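PDB 6SKI: putative type VI secretion protein from Escherichia coli, which acts as a phospholipase effector of the type VI secretion system, loaded onto the VgrG spike and probably hydrolysing membrane lipids of target cells. Local coordinates for residues A[59-70]-A[520-528]; A[157-168]-A[201-209]. All blocks are in the same frame, centred on the assembly; numbering follows the deposited sequence.

Interaction 1: residues A[59-70]-A[520-528]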
loop_
_atom_site.group_PDB
_atom_site.type_symbol
_atom_site.label_atom_id
_atom_site.label_comp_id
_atom_site.label_asym_id
_atom_site.label_seq_id
_atom_site.Cartn_x
_atom_site.Cartn_y
_atom_site.Cartn_z
ATOM N N LYS A 59 15.798 -3.884 -1.062
ATOM C CA LYS A 59 16.295 -2.521 -1.225
ATOM C C LYS A 59 17.792 -2.484 -1.539
ATOM O O LYS A 59 18.290 -1.464 -2.028
ATOM C CB LYS A 59 15.972 -1.695 0.019
ATOM C CG LYS A 59 14.676 -0.912 -0.119
ATOM C CD LYS A 59 14.359 -0.094 1.112
ATOM C CE LYS A 59 13.948 -0.981 2.267
ATOM N NZ LYS A 59 13.882 -0.219 3.541
ATOM N N PHE A 60 18.526 -3.569 -1.264
ATOM C CA PHE A 60 19.944 -3.618 -1.624
ATOM C C PHE A 60 20.159 -3.476 -3.122
ATOM O O PHE A 60 21.199 -2.966 -3.550
ATOM C CB PHE A 60 20.582 -4.929 -1.166
ATOM C CG PHE A 60 21.153 -4.886 0.217
ATOM C CD1 PHE A 60 22.522 -4.817 0.407
ATOM C CD2 PHE A 60 20.333 -4.954 1.324
ATOM C CE1 PHE A 60 23.057 -4.794 1.670
ATOM C CE2 PHE A 60 20.865 -4.933 2.592
ATOM C CZ PHE A 60 22.228 -4.854 2.765
ATOM N N ASN A 61 19.214 -3.949 -3.927
ATOM C CA ASN A 61 19.350 -3.887 -5.376
ATOM C C ASN A 61 19.510 -2.444 -5.837
ATOM O O ASN A 61 18.653 -1.597 -5.572
ATOM C CB ASN A 61 18.128 -4.527 -6.030
ATOM C CG ASN A 61 18.341 -4.844 -7.490
ATOM O OD1 ASN A 61 19.074 -5.764 -7.832
ATOM N ND2 ASN A 61 17.679 -4.098 -8.362
ATOM N N GLU A 62 20.638 -2.168 -6.498
ATOM C CA GLU A 62 20.951 -0.871 -7.097
ATOM C C GLU A 62 21.276 0.195 -6.056
ATOM O O GLU A 62 21.619 1.325 -6.415
ATOM C CB GLU A 62 19.816 -0.385 -8.003
ATOM C CG GLU A 62 19.405 -1.373 -9.075
ATOM C CD GLU A 62 20.416 -1.469 -10.197
ATOM O OE1 GLU A 62 21.211 -0.523 -10.365
ATOM O OE2 GLU A 62 20.418 -2.491 -10.912
ATOM N N CYS A 63 21.186 -0.146 -4.770
ATOM C CA CYS A 63 21.453 0.819 -3.710
ATOM C C CYS A 63 22.451 0.314 -2.678
ATOM O O CYS A 63 22.629 0.964 -1.644
ATOM C CB CYS A 63 20.154 1.223 -3.006
ATOM S SG CYS A 63 19.257 2.556 -3.811
ATOM N N SER A 64 23.110 -0.812 -2.927
ATOM C CA SER A 64 24.119 -1.289 -1.998
ATOM C C SER A 64 25.344 -0.384 -2.042
ATOM O O SER A 64 25.563 0.365 -2.995
ATOM C CB SER A 64 24.515 -2.729 -2.319
ATOM O OG SER A 64 24.792 -2.889 -3.695
ATOM N N ALA A 65 26.143 -0.449 -0.975
ATOM C CA ALA A 65 27.352 0.362 -0.913
ATOM C C ALA A 65 28.328 0.002 -2.022
ATOM O O ALA A 65 29.160 0.828 -2.404
ATOM C CB ALA A 65 28.022 0.211 0.449
ATOM N N ALA A 66 28.250 -1.223 -2.544
ATOM C CA ALA A 66 29.169 -1.644 -3.593
ATOM C C ALA A 66 28.782 -1.075 -4.953
ATOM O O ALA A 66 29.659 -0.773 -5.769
ATOM C CB ALA A 66 29.236 -3.169 -3.653
ATOM N N ARG A 67 27.481 -0.936 -5.227
ATOM C CA ARG A 67 27.064 -0.315 -6.482
ATOM C C ARG A 67 27.488 1.145 -6.535
ATOM O O ARG A 67 27.759 1.682 -7.614
ATOM C CB ARG A 67 25.555 -0.446 -6.669
ATOM C CG ARG A 67 25.051 -1.870 -6.629
ATOM C CD ARG A 67 25.117 -2.509 -8.000
ATOM N NE ARG A 67 24.394 -1.734 -9.000
ATOM C CZ ARG A 67 24.220 -2.125 -10.257
ATOM N NH1 ARG A 67 24.720 -3.283 -10.668
ATOM N NH2 ARG A 67 23.548 -1.358 -11.104
ATOM N N GLN A 68 27.536 1.801 -5.384
ATOM C CA GLN A 68 28.187 3.091 -5.254
ATOM C C GLN A 68 29.679 2.870 -5.032
ATOM O O GLN A 68 30.130 1.757 -4.759
ATOM C CB GLN A 68 27.585 3.887 -4.097
ATOM C CG GLN A 68 26.118 3.578 -3.814
ATOM C CD GLN A 68 25.206 3.882 -4.987
ATOM O OE1 GLN A 68 24.299 3.113 -5.295
ATOM N NE2 GLN A 68 25.437 5.014 -5.640
ATOM N N GLY A 69 30.453 3.938 -5.167
ATOM C CA GLY A 69 31.882 3.788 -4.979
ATOM C C GLY A 69 32.279 3.761 -3.519
ATOM O O GLY A 69 33.137 4.536 -3.088
ATOM N N VAL A 70 31.664 2.870 -2.746
ATOM C CA VAL A 70 31.901 2.767 -1.311
ATOM C C VAL A 70 32.430 1.370 -1.018
ATOM O O VAL A 70 31.657 0.407 -0.941
ATOM C CB VAL A 70 30.630 3.054 -0.501
ATOM C CG1 VAL A 70 30.950 3.096 0.975
ATOM C CG2 VAL A 70 29.997 4.356 -0.949
ATOM N N LYS A 520 29.336 -8.080 7.111
ATOM C CA LYS A 520 28.273 -7.095 7.001
ATOM C C LYS A 520 28.251 -6.538 5.587
ATOM O O LYS A 520 29.284 -6.101 5.070
ATOM C CB LYS A 520 28.455 -5.970 8.020
ATOM C CG LYS A 520 27.605 -6.143 9.265
ATOM C CD LYS A 520 27.611 -4.896 10.128
ATOM C CE LYS A 520 29.024 -4.432 10.412
ATOM N NZ LYS A 520 29.050 -3.386 11.468
ATOM N N ALA A 521 27.078 -6.560 4.968
ATOM C CA ALA A 521 26.847 -5.961 3.666
ATOM C C ALA A 521 26.093 -4.657 3.865
ATOM O O ALA A 521 25.138 -4.597 4.642
ATOM C CB ALA A 521 26.051 -6.896 2.754
ATOM N N PHE A 522 26.516 -3.621 3.149
ATOM C CA PHE A 522 26.093 -2.256 3.421
ATOM C C PHE A 522 25.260 -1.721 2.267
ATOM O O PHE A 522 25.644 -1.855 1.102
ATOM C CB PHE A 522 27.307 -1.366 3.668
ATOM C CG PHE A 522 27.956 -1.600 4.997
ATOM C CD1 PHE A 522 29.104 -2.362 5.097
ATOM C CD2 PHE A 522 27.420 -1.056 6.148
ATOM C CE1 PHE A 522 29.698 -2.580 6.316
ATOM C CE2 PHE A 522 28.014 -1.270 7.368
ATOM C CZ PHE A 522 29.153 -2.032 7.452
ATOM N N VAL A 523 24.125 -1.119 2.603
ATOM C CA VAL A 523 23.191 -0.559 1.636
ATOM C C VAL A 523 22.867 0.867 2.052
ATOM O O VAL A 523 22.877 1.192 3.243
ATOM C CB VAL A 523 21.906 -1.407 1.539
ATOM C CG1 VAL A 523 21.212 -1.467 2.885
ATOM C CG2 VAL A 523 20.973 -0.869 0.475
ATOM N N PHE A 524 22.615 1.722 1.073
ATOM C CA PHE A 524 21.972 2.994 1.354
ATOM C C PHE A 524 20.495 2.849 1.008
ATOM O O PHE A 524 20.104 3.069 -0.144
ATOM C CB PHE A 524 22.622 4.123 0.559
ATOM C CG PHE A 524 24.064 4.341 0.899
ATOM C CD1 PHE A 524 24.423 5.041 2.034
ATOM C CD2 PHE A 524 25.062 3.832 0.090
ATOM C CE1 PHE A 524 25.748 5.238 2.347
ATOM C CE2 PHE A 524 26.387 4.027 0.401
ATOM C CZ PHE A 524 26.729 4.730 1.531
ATOM N N PRO A 525 19.650 2.478 1.973
ATOM C CA PRO A 525 18.270 2.110 1.628
ATOM C C PRO A 525 17.441 3.279 1.147
ATOM O O PRO A 525 16.573 3.098 0.285
ATOM C CB PRO A 525 17.725 1.549 2.950
ATOM C CG PRO A 525 18.943 1.233 3.755
ATOM C CD PRO A 525 19.887 2.328 3.413
ATOM N N ASN A 526 17.689 4.474 1.667
ATOM C CA ASN A 526 16.882 5.649 1.390
ATOM C C ASN A 526 17.687 6.665 0.603
ATOM O O ASN A 526 17.577 7.871 0.808
ATOM C CB ASN A 526 16.364 6.259 2.686
ATOM C CG ASN A 526 15.583 5.271 3.513
ATOM O OD1 ASN A 526 14.551 4.764 3.081
ATOM N ND2 ASN A 526 16.080 4.975 4.704
ATOM N N LYS A 527 18.487 6.178 -0.328
ATOM C CA LYS A 527 19.370 7.057 -1.071
ATOM C C LYS A 527 18.570 7.842 -2.104
ATOM O O LYS A 527 17.693 7.283 -2.764
ATOM C CB LYS A 527 20.465 6.248 -1.759
ATOM C CG LYS A 527 20.904 6.769 -3.104
ATOM C CD LYS A 527 21.453 5.651 -3.957
ATOM C CE LYS A 527 21.329 5.971 -5.427
ATOM N NZ LYS A 527 21.488 4.746 -6.254
ATOM N N PRO A 528 18.841 9.136 -2.237
ATOM C CA PRO A 528 18.075 9.951 -3.178
ATOM C C PRO A 528 18.336 9.539 -4.615
ATOM O O PRO A 528 19.406 9.035 -4.958
ATOM C CB PRO A 528 18.586 11.368 -2.902
ATOM C CG PRO A 528 19.965 11.138 -2.392
ATOM C CD PRO A 528 19.798 9.960 -1.486
#
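The backbone N of Ala65 donates to Phe522 O over 2.6 Å. A second backbone bond runs the other way, from Phe524 N to Cys63 O at 2.8 Å. Together they make a single antiparallel beta bridge, with Ser64 and Val523 as its non-hydrogen-bonded pair. The loop between helices 53-58 and 72-85 thus lines one edge of strand 521-523, whose other edge pairs with strand 495-497 through Ala521 and Val523.

Side chains pack around this bridge. Val523 lies over one face of the Phe60 ring in a CH-pi contact, its CB 3.5 Å from the ring centroid and almost on the ring normal. Its chi1 of 60° sets CG1 between the backbone N and carbonyl carbon, above the CE2 and CZ side of the same ring, and sends CG2 toward Cys63 O. The rim of Phe60 meets Ala521, whose O lies near the ring plane 3.5 Å from CZ. Next to the first bond, Ala65 CB packs on Phe522 CB. The Phe524 ring takes Val70 CG2 at its edge, 3.9 Å from CE2, while Gln68 CG approaches obliquely; Trp492 adds an edge-to-face contact.

From the end of the type I turn Phe524-Lys527, the extended Lys527 chain runs past Cys63, CD 3.8 Å from SG, and meets Gln68 from the opposite direction, NZ giving a weak bond to OE1 at 3.4 Å. Tyr290 provides a cation-pi partner for this lysine. Within the turn, Pro525 is crossed at about a right angle by Lys59, which carries its NZ to Glu51 in a salt bridge.

The directional hold therefore comes from two backbone bonds, with aromatic and aliphatic packing around them, while the Lys527-Gln68 bond across the contact is weak.

Interaction 2: residues A[157-168]-A[201-209]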
loop_
_atom_site.group_PDB
_atom_site.type_symbol
_atom_site.label_atom_id
_atom_site.label_comp_id
_atom_site.label_asym_id
_atom_site.label_seq_id
_atom_site.Cartn_x
_atom_site.Cartn_y
_atom_site.Cartn_z
ATOM N N VAL A 157 2.676 -7.960 -5.406
ATOM C CA VAL A 157 1.466 -7.261 -5.838
ATOM C C VAL A 157 0.374 -8.257 -6.219
ATOM O O VAL A 157 -0.772 -8.164 -5.758
ATOM C CB VAL A 157 1.796 -6.304 -6.997
ATOM C CG1 VAL A 157 0.565 -6.032 -7.834
ATOM C CG2 VAL A 157 2.389 -5.017 -6.464
ATOM N N VAL A 158 0.719 -9.240 -7.053
ATOM C CA VAL A 158 -0.269 -10.218 -7.494
ATOM C C VAL A 158 -0.699 -11.108 -6.334
ATOM O O VAL A 158 -1.878 -11.463 -6.203
ATOM C CB VAL A 158 0.297 -11.036 -8.668
ATOM C CG1 VAL A 158 -0.787 -11.897 -9.289
ATOM C CG2 VAL A 158 0.908 -10.111 -9.700
ATOM N N THR A 159 0.247 -11.479 -5.472
ATOM C CA THR A 159 -0.091 -12.273 -4.298
ATOM C C THR A 159 -1.033 -11.514 -3.376
ATOM O O THR A 159 -1.923 -12.114 -2.761
ATOM C CB THR A 159 1.190 -12.671 -3.563
ATOM O OG1 THR A 159 1.894 -13.648 -4.337
ATOM C CG2 THR A 159 0.880 -13.254 -2.195
ATOM N N LYS A 160 -0.881 -10.194 -3.295
ATOM C CA LYS A 160 -1.774 -9.400 -2.466
ATOM C C LYS A 160 -3.151 -9.284 -3.098
ATOM O O LYS A 160 -4.156 -9.243 -2.390
ATOM C CB LYS A 160 -1.171 -8.023 -2.207
ATOM C CG LYS A 160 -0.053 -8.052 -1.187
ATOM C CD LYS A 160 -0.591 -8.095 0.224
ATOM C CE LYS A 160 0.457 -8.592 1.192
ATOM N NZ LYS A 160 -0.096 -8.751 2.559
ATOM N N THR A 161 -3.224 -9.241 -4.429
ATOM C CA THR A 161 -4.544 -9.293 -5.058
ATOM C C THR A 161 -5.224 -10.640 -4.824
ATOM O O THR A 161 -6.449 -10.700 -4.655
ATOM C CB THR A 161 -4.443 -8.984 -6.548
ATOM O OG1 THR A 161 -3.719 -10.024 -7.211
ATOM C CG2 THR A 161 -3.748 -7.656 -6.759
ATOM N N ASP A 162 -4.450 -11.722 -4.754
ATOM C CA ASP A 162 -5.033 -13.023 -4.432
ATOM C C ASP A 162 -5.531 -13.069 -2.989
ATOM O O ASP A 162 -6.642 -13.553 -2.710
ATOM C CB ASP A 162 -3.999 -14.123 -4.664
ATOM C CG ASP A 162 -3.737 -14.376 -6.132
ATOM O OD1 ASP A 162 -3.901 -13.436 -6.936
ATOM O OD2 ASP A 162 -3.357 -15.512 -6.483
ATOM N N GLU A 163 -4.719 -12.557 -2.063
ATOM C CA GLU A 163 -5.165 -12.410 -0.685
ATOM C C GLU A 163 -6.403 -11.531 -0.608
ATOM O O GLU A 163 -7.278 -11.758 0.231
ATOM C CB GLU A 163 -4.035 -11.829 0.168
ATOM C CG GLU A 163 -4.497 -11.145 1.443
ATOM C CD GLU A 163 -3.359 -10.850 2.397
ATOM O OE1 GLU A 163 -3.586 -10.126 3.389
ATOM O OE2 GLU A 163 -2.237 -11.342 2.155
ATOM N N ALA A 164 -6.503 -10.543 -1.495
ATOM C CA ALA A 164 -7.691 -9.705 -1.549
ATOM C C ALA A 164 -8.906 -10.504 -1.982
ATOM O O ALA A 164 -10.011 -10.259 -1.502
ATOM C CB ALA A 164 -7.465 -8.528 -2.493
ATOM N N MET A 165 -8.728 -11.450 -2.903
ATOM C CA MET A 165 -9.855 -12.306 -3.277
ATOM C C MET A 165 -10.325 -13.147 -2.096
ATOM O O MET A 165 -11.534 -13.260 -1.839
ATOM C CB MET A 165 -9.487 -13.211 -4.450
ATOM C CG MET A 165 -8.669 -12.543 -5.514
ATOM S SD MET A 165 -9.698 -11.775 -6.764
ATOM C CE MET A 165 -8.551 -10.592 -7.460
ATOM N N GLU A 166 -9.386 -13.743 -1.360
ATOM C CA GLU A 166 -9.788 -14.527 -0.190
ATOM C C GLU A 166 -10.466 -13.650 0.861
ATOM O O GLU A 166 -11.455 -14.057 1.490
ATOM C CB GLU A 166 -8.592 -15.263 0.411
ATOM C CG GLU A 166 -8.043 -16.378 -0.464
ATOM C CD GLU A 166 -6.695 -16.057 -1.070
ATOM O OE1 GLU A 166 -6.541 -16.242 -2.296
ATOM O OE2 GLU A 166 -5.788 -15.636 -0.323
ATOM N N ARG A 167 -9.960 -12.436 1.054
ATOM C CA ARG A 167 -10.556 -11.530 2.024
ATOM C C ARG A 167 -11.916 -11.020 1.554
ATOM O O ARG A 167 -12.794 -10.736 2.375
ATOM C CB ARG A 167 -9.591 -10.383 2.301
ATOM C CG ARG A 167 -8.389 -10.766 3.131
ATOM C CD ARG A 167 -8.627 -10.464 4.598
ATOM N NE ARG A 167 -7.703 -11.191 5.460
ATOM C CZ ARG A 167 -6.592 -10.672 5.969
ATOM N NH1 ARG A 167 -6.262 -9.415 5.704
ATOM N NH2 ARG A 167 -5.808 -11.408 6.745
ATOM N N ILE A 168 -12.111 -10.899 0.239
ATOM C CA ILE A 168 -13.426 -10.577 -0.306
ATOM C C ILE A 168 -14.412 -11.687 0.012
ATOM O O ILE A 168 -15.561 -11.430 0.391
ATOM C CB ILE A 168 -13.332 -10.343 -1.824
ATOM C CG1 ILE A 168 -12.781 -8.956 -2.131
ATOM C CG2 ILE A 168 -14.688 -10.525 -2.485
ATOM C CD1 ILE A 168 -12.223 -8.839 -3.523
ATOM N N ALA A 201 0.043 -0.154 -6.433
ATOM C CA ALA A 201 0.188 -1.034 -7.578
ATOM C C ALA A 201 -0.760 -2.213 -7.453
ATOM O O ALA A 201 -1.522 -2.501 -8.384
ATOM C CB ALA A 201 1.635 -1.507 -7.695
ATOM N N ALA A 202 -0.796 -2.839 -6.275
ATOM C CA ALA A 202 -1.756 -3.908 -6.041
ATOM C C ALA A 202 -3.166 -3.433 -6.331
ATOM O O ALA A 202 -3.904 -4.090 -7.077
ATOM C CB ALA A 202 -1.645 -4.418 -4.607
ATOM N N ALA A 203 -3.531 -2.248 -5.832
ATOM C CA ALA A 203 -4.871 -1.751 -6.106
ATOM C C ALA A 203 -5.091 -1.639 -7.600
ATOM O O ALA A 203 -6.071 -2.174 -8.131
ATOM C CB ALA A 203 -5.099 -0.403 -5.428
ATOM N N ARG A 204 -4.134 -1.035 -8.303
ATOM C CA ARG A 204 -4.268 -0.922 -9.745
ATOM C C ARG A 204 -4.367 -2.301 -10.370
ATOM O O ARG A 204 -5.275 -2.561 -11.168
ATOM C CB ARG A 204 -3.093 -0.130 -10.309
ATOM C CG ARG A 204 -3.095 1.312 -9.844
ATOM C CD ARG A 204 -1.752 1.973 -10.027
ATOM N NE ARG A 204 -1.432 2.219 -11.424
ATOM C CZ ARG A 204 -0.712 3.250 -11.844
ATOM N NH1 ARG A 204 -0.244 4.125 -10.971
ATOM N NH2 ARG A 204 -0.463 3.410 -13.133
ATOM N N HIS A 205 -3.515 -3.229 -9.925
ATOM C CA HIS A 205 -3.602 -4.587 -10.437
ATOM C C HIS A 205 -4.983 -5.161 -10.181
ATOM O O HIS A 205 -5.624 -5.683 -11.101
ATOM C CB HIS A 205 -2.522 -5.462 -9.804
ATOM C CG HIS A 205 -2.359 -6.793 -10.469
ATOM N ND1 HIS A 205 -2.605 -7.982 -9.822
ATOM C CD2 HIS A 205 -1.987 -7.121 -11.728
ATOM C CE1 HIS A 205 -2.386 -8.987 -10.650
ATOM N NE2 HIS A 205 -2.007 -8.491 -11.813
ATOM N N PHE A 206 -5.490 -4.997 -8.957
ATOM C CA PHE A 206 -6.821 -5.503 -8.656
ATOM C C PHE A 206 -7.844 -4.901 -9.602
ATOM O O PHE A 206 -8.658 -5.627 -10.186
ATOM C CB PHE A 206 -7.184 -5.207 -7.204
ATOM C CG PHE A 206 -8.529 -5.729 -6.801
ATOM C CD1 PHE A 206 -8.672 -7.017 -6.328
ATOM C CD2 PHE A 206 -9.650 -4.929 -6.897
ATOM C CE1 PHE A 206 -9.909 -7.493 -5.962
ATOM C CE2 PHE A 206 -10.884 -5.401 -6.533
ATOM C CZ PHE A 206 -11.016 -6.682 -6.065
ATOM N N ALA A 207 -7.770 -3.587 -9.823
ATOM C CA ALA A 207 -8.744 -2.956 -10.700
ATOM C C ALA A 207 -8.683 -3.571 -12.086
ATOM O O ALA A 207 -9.722 -3.854 -12.694
ATOM C CB ALA A 207 -8.503 -1.450 -10.760
ATOM N N ASN A 208 -7.473 -3.860 -12.566
ATOM C CA ASN A 208 -7.351 -4.453 -13.888
ATOM C C ASN A 208 -7.950 -5.849 -13.906
ATOM O O ASN A 208 -8.629 -6.226 -14.867
ATOM C CB ASN A 208 -5.890 -4.470 -14.321
ATOM C CG ASN A 208 -5.425 -3.125 -14.829
ATOM O OD1 ASN A 208 -4.410 -2.599 -14.386
ATOM N ND2 ASN A 208 -6.174 -2.557 -15.763
ATOM N N ARG A 209 -7.751 -6.611 -12.830
ATOM C CA ARG A 209 -8.376 -7.923 -12.743
ATOM C C ARG A 209 -9.892 -7.800 -12.755
ATOM O O ARG A 209 -10.588 -8.689 -13.254
ATOM C CB ARG A 209 -7.900 -8.649 -11.488
ATOM C CG ARG A 209 -6.419 -8.943 -11.492
ATOM C CD ARG A 209 -5.997 -9.698 -10.255
ATOM N NE ARG A 209 -6.589 -11.029 -10.207
ATOM C CZ ARG A 209 -6.082 -12.044 -9.517
ATOM N NH1 ARG A 209 -4.971 -11.883 -8.818
ATOM N NH2 ARG A 209 -6.687 -13.221 -9.528
#
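Three side chains, Thr161, Phe206 and Arg209, act as knobs in holes where helices 157-168 and 201-209 cross at -62°, their axes 8.6 Å apart. Both helices rest on the central sheet through Phe43 of strand 22-43, consistent with an alpha/beta-hydrolase fold.

The polar contacts centre on Arg209. Its NH1 forms a salt bridge with Asp162 OD1 at 2.7 Å, the oxygen lying in the guanidinium plane and met nearly along its C-O axis, although carboxylate and guanidinium planes stand 70° apart. The same NH1 reaches Thr161 OG1 in a weak, bent bond of 2.8 Å. With chi1 at 66°, Thr161 turns OG1 back to give its own proton to Val158 O, and His205 ND1 adds a weak bond to OG1 from the other helix.

The apolar contacts lie alongside. Val157 CG1 packs on Ala202 CA and His205 CB, and both Val158 methyls touch His205 CE1. Ile168 CD1 approaches the Phe206 ring from the opposite direction, 3.5 Å from CZ, and Phe191 of the sheet meets that ring edge-to-face. Met165 CE touches Phe206 CE1 and also sits over one guanidinium face, 3.4 Å from Arg209 NE.

Overall arrangement
The two contacts are separate: their centres lie 30 Å apart and their nearest atoms about 14 Å. Along the chain, interaction 2 is nested inside the long loop closed by interaction 1, which joins segments 450 residues apart, whereas those of interaction 2 are 33 residues apart. Interaction 2 is nearer the chain centre, about 15 Å from it against 21 Å for interaction 1. Helix 198-211 directly follows Ser197, which with His310 and Asp245 has the geometry of a hydrolase charge relay and is probably the nucleophile; the side chain of Ala201 lies near this triad without touching it. Interaction 1 instead joins an early interhelical loop to a small two-stranded sheet.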